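Local coordinates for HTH marR-type domain-containing protein (Streptococcus agalactiae serotype III, PDB 7DVR) that senses heme, which it binds through an axial histidine, and probably acts as a DNA-binding transcription regulator of the MarR family, at residues A[36-41]-A[53-58]; A[79-84]-A[91-96]. All blocks are in the same frame, centred on the assembly; numbering follows the deposited sequence.

Contact 1. Residues A[36-41]-A[53-58]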
loop_
_atom_site.group_PDB
_atom_site.type_symbol
_atom_site.label_atom_id
_atom_site.label_comp_id
_atom_site.label_asym_id
_atom_site.label_seq_id
_atom_site.Cartn_x
_atom_site.Cartn_y
_atom_site.Cartn_z
ATOM N N GLY A 36 9.031 -15.520 -12.862
ATOM C CA GLY A 36 10.438 -15.095 -12.801
ATOM C C GLY A 36 11.240 -15.952 -11.868
ATOM O O GLY A 36 12.373 -16.316 -12.191
ATOM N N HIS A 37 10.704 -16.180 -10.695
ATOM C CA HIS A 37 11.470 -16.842 -9.624
ATOM C C HIS A 37 11.871 -18.224 -10.118
ATOM O O HIS A 37 13.026 -18.608 -9.957
ATOM C CB HIS A 37 10.656 -16.876 -8.337
ATOM C CG HIS A 37 11.496 -17.305 -7.170
ATOM N ND1 HIS A 37 12.345 -16.437 -6.530
ATOM C CD2 HIS A 37 11.668 -18.482 -6.554
ATOM C CE1 HIS A 37 12.996 -17.044 -5.567
ATOM N NE2 HIS A 37 12.600 -18.304 -5.554
ATOM N N LEU A 38 10.911 -18.946 -10.663
ATOM C CA LEU A 38 11.131 -20.343 -11.125
ATOM C C LEU A 38 12.045 -20.337 -12.373
ATOM O O LEU A 38 12.831 -21.211 -12.542
ATOM C CB LEU A 38 9.789 -21.013 -11.445
ATOM C CG LEU A 38 8.908 -21.380 -10.242
ATOM C CD1 LEU A 38 7.731 -22.278 -10.617
ATOM C CD2 LEU A 38 9.704 -22.004 -9.111
ATOM N N VAL A 39 11.970 -19.352 -13.258
ATOM C CA VAL A 39 12.760 -19.350 -14.513
ATOM C C VAL A 39 14.194 -19.122 -14.121
ATOM O O VAL A 39 15.075 -19.796 -14.614
ATOM C CB VAL A 39 12.296 -18.191 -15.443
ATOM C CG1 VAL A 39 13.349 -17.736 -16.453
ATOM C CG2 VAL A 39 10.982 -18.561 -16.098
ATOM N N MET A 40 14.400 -18.194 -13.210
ATOM C CA MET A 40 15.773 -17.890 -12.788
ATOM C C MET A 40 16.338 -19.087 -11.993
ATOM O O MET A 40 17.575 -19.326 -12.026
ATOM C CB MET A 40 15.778 -16.649 -11.918
ATOM C CG MET A 40 15.292 -15.426 -12.599
ATOM S SD MET A 40 16.133 -15.224 -14.190
ATOM C CE MET A 40 17.813 -14.880 -13.672
ATOM N N HIS A 41 15.483 -19.820 -11.271
ATOM C CA HIS A 41 15.924 -21.042 -10.552
ATOM C C HIS A 41 16.382 -22.097 -11.560
ATOM O O HIS A 41 17.567 -22.554 -11.462
ATOM C CB HIS A 41 14.870 -21.580 -9.609
ATOM C CG HIS A 41 15.460 -22.528 -8.604
ATOM N ND1 HIS A 41 15.936 -22.089 -7.371
ATOM C CD2 HIS A 41 15.688 -23.861 -8.642
ATOM C CE1 HIS A 41 16.428 -23.114 -6.683
ATOM N NE2 HIS A 41 16.277 -24.229 -7.430
ATOM N N LYS A 53 6.345 -30.696 -7.715
ATOM C CA LYS A 53 6.527 -30.789 -6.267
ATOM C C LYS A 53 7.679 -29.881 -5.853
ATOM O O LYS A 53 7.562 -29.271 -4.838
ATOM C CB LYS A 53 6.845 -32.237 -5.874
ATOM C CG LYS A 53 7.436 -32.343 -4.490
ATOM C CD LYS A 53 7.222 -33.735 -3.863
ATOM C CE LYS A 53 7.807 -33.860 -2.469
ATOM N NZ LYS A 53 9.252 -34.182 -2.496
ATOM N N ASP A 54 8.799 -29.860 -6.562
ATOM C CA ASP A 54 9.903 -28.967 -6.136
ATOM C C ASP A 54 9.391 -27.538 -6.212
ATOM O O ASP A 54 9.728 -26.722 -5.313
ATOM C CB ASP A 54 11.188 -29.214 -6.936
ATOM C CG ASP A 54 11.797 -30.597 -6.731
ATOM O OD1 ASP A 54 11.892 -31.035 -5.607
ATOM O OD2 ASP A 54 12.198 -31.207 -7.696
ATOM N N ALA A 55 8.628 -27.215 -7.265
ATOM C CA ALA A 55 8.116 -25.832 -7.425
ATOM C C ALA A 55 7.307 -25.415 -6.178
ATOM O O ALA A 55 7.615 -24.353 -5.590
ATOM C CB ALA A 55 7.326 -25.688 -8.703
ATOM N N GLU A 56 6.328 -26.231 -5.765
ATOM C CA GLU A 56 5.537 -26.013 -4.512
ATOM C C GLU A 56 6.467 -25.685 -3.339
ATOM O O GLU A 56 6.249 -24.693 -2.626
ATOM C CB GLU A 56 4.744 -27.257 -4.084
ATOM C CG GLU A 56 3.680 -27.717 -5.059
ATOM C CD GLU A 56 3.236 -29.168 -4.934
ATOM O OE1 GLU A 56 3.194 -29.680 -3.842
ATOM O OE2 GLU A 56 2.928 -29.764 -5.959
ATOM N N GLU A 57 7.458 -26.537 -3.091
ATOM C CA GLU A 57 8.325 -26.334 -1.919
ATOM C C GLU A 57 9.070 -25.031 -2.069
ATOM O O GLU A 57 9.149 -24.344 -1.095
ATOM C CB GLU A 57 9.278 -27.498 -1.682
ATOM C CG GLU A 57 8.556 -28.667 -1.080
ATOM C CD GLU A 57 9.277 -29.992 -1.230
ATOM O OE1 GLU A 57 10.454 -30.072 -0.824
ATOM O OE2 GLU A 57 8.658 -30.939 -1.723
ATOM N N ILE A 58 9.626 -24.752 -3.243
ATOM C CA ILE A 58 10.479 -23.547 -3.468
ATOM C C ILE A 58 9.672 -22.267 -3.259
ATOM O O ILE A 58 10.257 -21.278 -2.780
ATOM C CB ILE A 58 11.077 -23.562 -4.878
ATOM C CG1 ILE A 58 12.072 -24.707 -5.078
ATOM C CG2 ILE A 58 11.729 -22.233 -5.201
ATOM C CD1 ILE A 58 12.261 -25.078 -6.551
#

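Contact 2. Residues A[79-84]-A[91-96]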
loop_
_atom_site.group_PDB
_atom_site.type_symbol
_atom_site.label_atom_id
_atom_site.label_comp_id
_atom_site.label_asym_id
_atom_site.label_seq_id
_atom_site.Cartn_x
_atom_site.Cartn_y
_atom_site.Cartn_z
ATOM N N ILE A 79 8.619 -22.738 -20.470
ATOM C CA ILE A 79 9.025 -24.098 -20.035
ATOM C C ILE A 79 8.317 -25.161 -20.849
ATOM O O ILE A 79 7.282 -24.842 -21.397
ATOM C CB ILE A 79 8.724 -24.301 -18.543
ATOM C CG1 ILE A 79 7.217 -24.248 -18.285
ATOM C CG2 ILE A 79 9.567 -23.376 -17.655
ATOM C CD1 ILE A 79 6.842 -24.591 -16.808
ATOM N N ALA A 80 8.833 -26.403 -20.839
ATOM C CA ALA A 80 8.120 -27.618 -21.275
ATOM C C ALA A 80 7.952 -28.527 -20.044
ATOM O O ALA A 80 8.791 -28.528 -19.106
ATOM C CB ALA A 80 8.910 -28.336 -22.329
ATOM N N ILE A 81 6.801 -29.167 -19.961
ATOM C CA ILE A 81 6.393 -30.003 -18.792
ATOM C C ILE A 81 6.509 -31.431 -19.299
ATOM O O ILE A 81 5.675 -31.789 -20.154
ATOM C CB ILE A 81 4.936 -29.782 -18.322
ATOM C CG1 ILE A 81 4.635 -28.385 -17.763
ATOM C CG2 ILE A 81 4.548 -30.879 -17.323
ATOM C CD1 ILE A 81 3.152 -28.129 -17.527
ATOM N N VAL A 82 7.404 -32.254 -18.780
ATOM C CA VAL A 82 7.551 -33.610 -19.374
ATOM C C VAL A 82 7.548 -34.611 -18.230
ATOM O O VAL A 82 8.341 -34.516 -17.294
ATOM C CB VAL A 82 8.850 -33.719 -20.187
ATOM C CG1 VAL A 82 9.094 -35.148 -20.635
ATOM C CG2 VAL A 82 8.922 -32.710 -21.333
ATOM N N PRO A 83 6.614 -35.558 -18.197
ATOM C CA PRO A 83 6.645 -36.551 -17.097
ATOM C C PRO A 83 7.970 -37.330 -16.979
ATOM O O PRO A 83 8.621 -37.578 -18.014
ATOM C CB PRO A 83 5.502 -37.472 -17.479
ATOM C CG PRO A 83 4.606 -36.692 -18.407
ATOM C CD PRO A 83 5.563 -35.839 -19.198
ATOM N N SER A 84 8.333 -37.763 -15.765
ATOM C CA SER A 84 9.539 -38.589 -15.508
ATOM C C SER A 84 9.416 -39.853 -16.355
ATOM O O SER A 84 8.317 -40.421 -16.393
ATOM C CB SER A 84 9.704 -38.881 -14.046
ATOM O OG SER A 84 10.785 -39.769 -13.824
ATOM N N LYS A 91 6.211 -34.851 -12.591
ATOM C CA LYS A 91 6.244 -33.951 -13.765
ATOM C C LYS A 91 7.492 -33.127 -13.634
ATOM O O LYS A 91 7.545 -32.333 -12.684
ATOM C CB LYS A 91 5.077 -32.964 -13.784
ATOM C CG LYS A 91 3.691 -33.547 -13.963
ATOM C CD LYS A 91 3.569 -34.669 -14.975
ATOM C CE LYS A 91 2.367 -35.532 -14.660
ATOM N NZ LYS A 91 2.305 -36.739 -15.521
ATOM N N TYR A 92 8.377 -33.154 -14.641
ATOM C CA TYR A 92 9.549 -32.282 -14.565
ATOM C C TYR A 92 9.378 -31.096 -15.563
ATOM O O TYR A 92 8.646 -31.217 -16.558
ATOM C CB TYR A 92 10.791 -33.053 -14.951
ATOM C CG TYR A 92 11.405 -33.920 -13.855
ATOM C CD1 TYR A 92 11.906 -33.374 -12.662
ATOM C CD2 TYR A 92 11.441 -35.269 -14.044
ATOM C CE1 TYR A 92 12.403 -34.174 -11.641
ATOM C CE2 TYR A 92 11.889 -36.093 -13.006
ATOM C CZ TYR A 92 12.429 -35.542 -11.852
ATOM O OH TYR A 92 12.979 -36.462 -10.980
ATOM N N LEU A 93 9.965 -29.959 -15.196
ATOM C CA LEU A 93 9.954 -28.665 -15.877
ATOM C C LEU A 93 11.314 -28.376 -16.519
ATOM O O LEU A 93 12.353 -28.410 -15.784
ATOM C CB LEU A 93 9.588 -27.530 -14.897
ATOM C CG LEU A 93 8.459 -27.851 -13.908
ATOM C CD1 LEU A 93 7.970 -26.680 -13.142
ATOM C CD2 LEU A 93 7.282 -28.351 -14.672
ATOM N N TYR A 94 11.312 -27.871 -17.769
ATOM C CA TYR A 94 12.569 -27.542 -18.473
ATOM C C TYR A 94 12.373 -26.243 -19.205
ATOM O O TYR A 94 11.314 -26.026 -19.781
ATOM C CB TYR A 94 12.982 -28.556 -19.516
ATOM C CG TYR A 94 13.055 -29.962 -18.951
ATOM C CD1 TYR A 94 14.168 -30.427 -18.243
ATOM C CD2 TYR A 94 11.935 -30.766 -18.992
ATOM C CE1 TYR A 94 14.184 -31.692 -17.660
ATOM C CE2 TYR A 94 11.988 -32.085 -18.461
ATOM C CZ TYR A 94 13.102 -32.537 -17.793
ATOM O OH TYR A 94 13.143 -33.819 -17.301
ATOM N N LEU A 95 13.345 -25.408 -19.023
ATOM C CA LEU A 95 13.366 -24.072 -19.608
ATOM C C LEU A 95 13.563 -24.286 -21.116
ATOM O O LEU A 95 14.406 -25.075 -21.602
ATOM C CB LEU A 95 14.516 -23.387 -18.858
ATOM C CG LEU A 95 14.568 -21.889 -18.656
ATOM C CD1 LEU A 95 13.373 -21.332 -17.875
ATOM C CD2 LEU A 95 15.902 -21.588 -17.937
ATOM N N THR A 96 12.772 -23.570 -21.890
ATOM C CA THR A 96 12.911 -23.533 -23.377
ATOM C C THR A 96 13.906 -22.450 -23.844
ATOM O O THR A 96 14.447 -21.717 -23.022
ATOM C CB THR A 96 11.547 -23.231 -23.984
ATOM O OG1 THR A 96 11.129 -21.914 -23.560
ATOM C CG2 THR A 96 10.585 -24.324 -23.636
HETATM O O HOH W 1 11.366 -35.609 -17.812
HETATM O O HOH W 2 12.059 -38.968 -10.847
#

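Contact 1. Residues A[36-41]-A[53-58]
The imidazoles of His37 and His41 meet Ile58 in two different ways, where helices 34-44 and 52-59 of the MarR-type winged helix-turn-helix domain face each other. Ile58 CG2 comes to the edge of the His37 ring, in its plane, 4.0 Å from CD2. Over the His41 ring the approach is from a face: Ile58 CD1 sits 4.1 Å above the plane, shifted toward the CD2–NE2 rim, with the two side chains tip to tip. Both histidines carry CG anti to the backbone N (chi1 -169° in His37, -162° in His41), and being one turn apart on the helix they meet two different methyls of one isoleucine, the CG2 branch and the terminal CD1. The His41 ring also meets that of His45. His37 has a polar partner outside the two helices: its ND1 hydrogen-bonds Glu2 OE1 of the second subunit, and its side chain lies about 7 Å from a bound heme at the nearest atoms.

The axes of the two short segments approach to 11.3 Å at closest, their directions 118° apart, and side chains alone bridge that space. Beside the histidines Leu38 and Ala55 supply the buried part, Leu38 packing also against Leu69 and Met73 of helix 63-75 and Met50 of strand 50-51. One Leu38 branch, CD2, lies 4.4 Å from Ile58 CG2, while the other, CD1, rests 3.9 Å from Ala55 CB.

Contact 2. Residues A[79-84]-A[91-96]
Ala80 and Tyr94 pair through both backbone bonds, as do Val82 and Tyr92, in the antiparallel hairpin that forms the wing of this MarR-type winged helix-turn-helix domain. Ala80 N to Tyr94 O and Val82 N to Tyr92 O are both 2.7 Å. The return bond from Tyr92 N to Val82 O is longer, 3.0 Å, and its donor stands 44° out of the carbonyl plane. Val82 O also accepts a hydrogen bond from a water, which bonds Tyr94 OH at 2.6 Å in the plane of the ring, joining phenol to opposite strand. The edge of the Tyr94 ring meets Val82 CB through CE2.

On the other face, Ile81 and Leu93 lie side by side, CG1 to CD2 4.1 Å. There chi2 of Lys91 (-41°) sets CD 4.1 Å from Pro83 CG, and the chain crosses the proline obliquely, NZ 3.7 Å from the same CG. The apolar residues of this face pack on the helices: Ile79 on Met73 and Leu42, Leu93 on Val70 and Ile52. Strand 50-51 adds backbone bonding through Met50 to Leu93. At the far end Thr96 N-caps the next helix, its OG1 bonded to Gly99 N and Gly77 O, while its CG2 lies 3.7 Å from Ile79 C.

Contact 1 closes before contact 2 opens along the chain, and helix 63-75 runs between them in sequence. Their centres lie 12 Å apart on the same side of the chain's centre, and they touch directly where Val39 O of helix 34-44 meets Leu95 CD2 at 3.9 Å. Helix 63-75 packs against both, while strand 50-51, just before helix 52-59, joins the sheet beside strand 91-95. His37 of contact 1 lies near a bound heme and bonds the second subunit, whereas contact 2 lies away from the heme-binding residues. Helix 34-44 enters contact 1 through His37, Leu38 and His41 and touches the wing through Val39 and Leu42, joining the heme-side part of the domain to the hairpin.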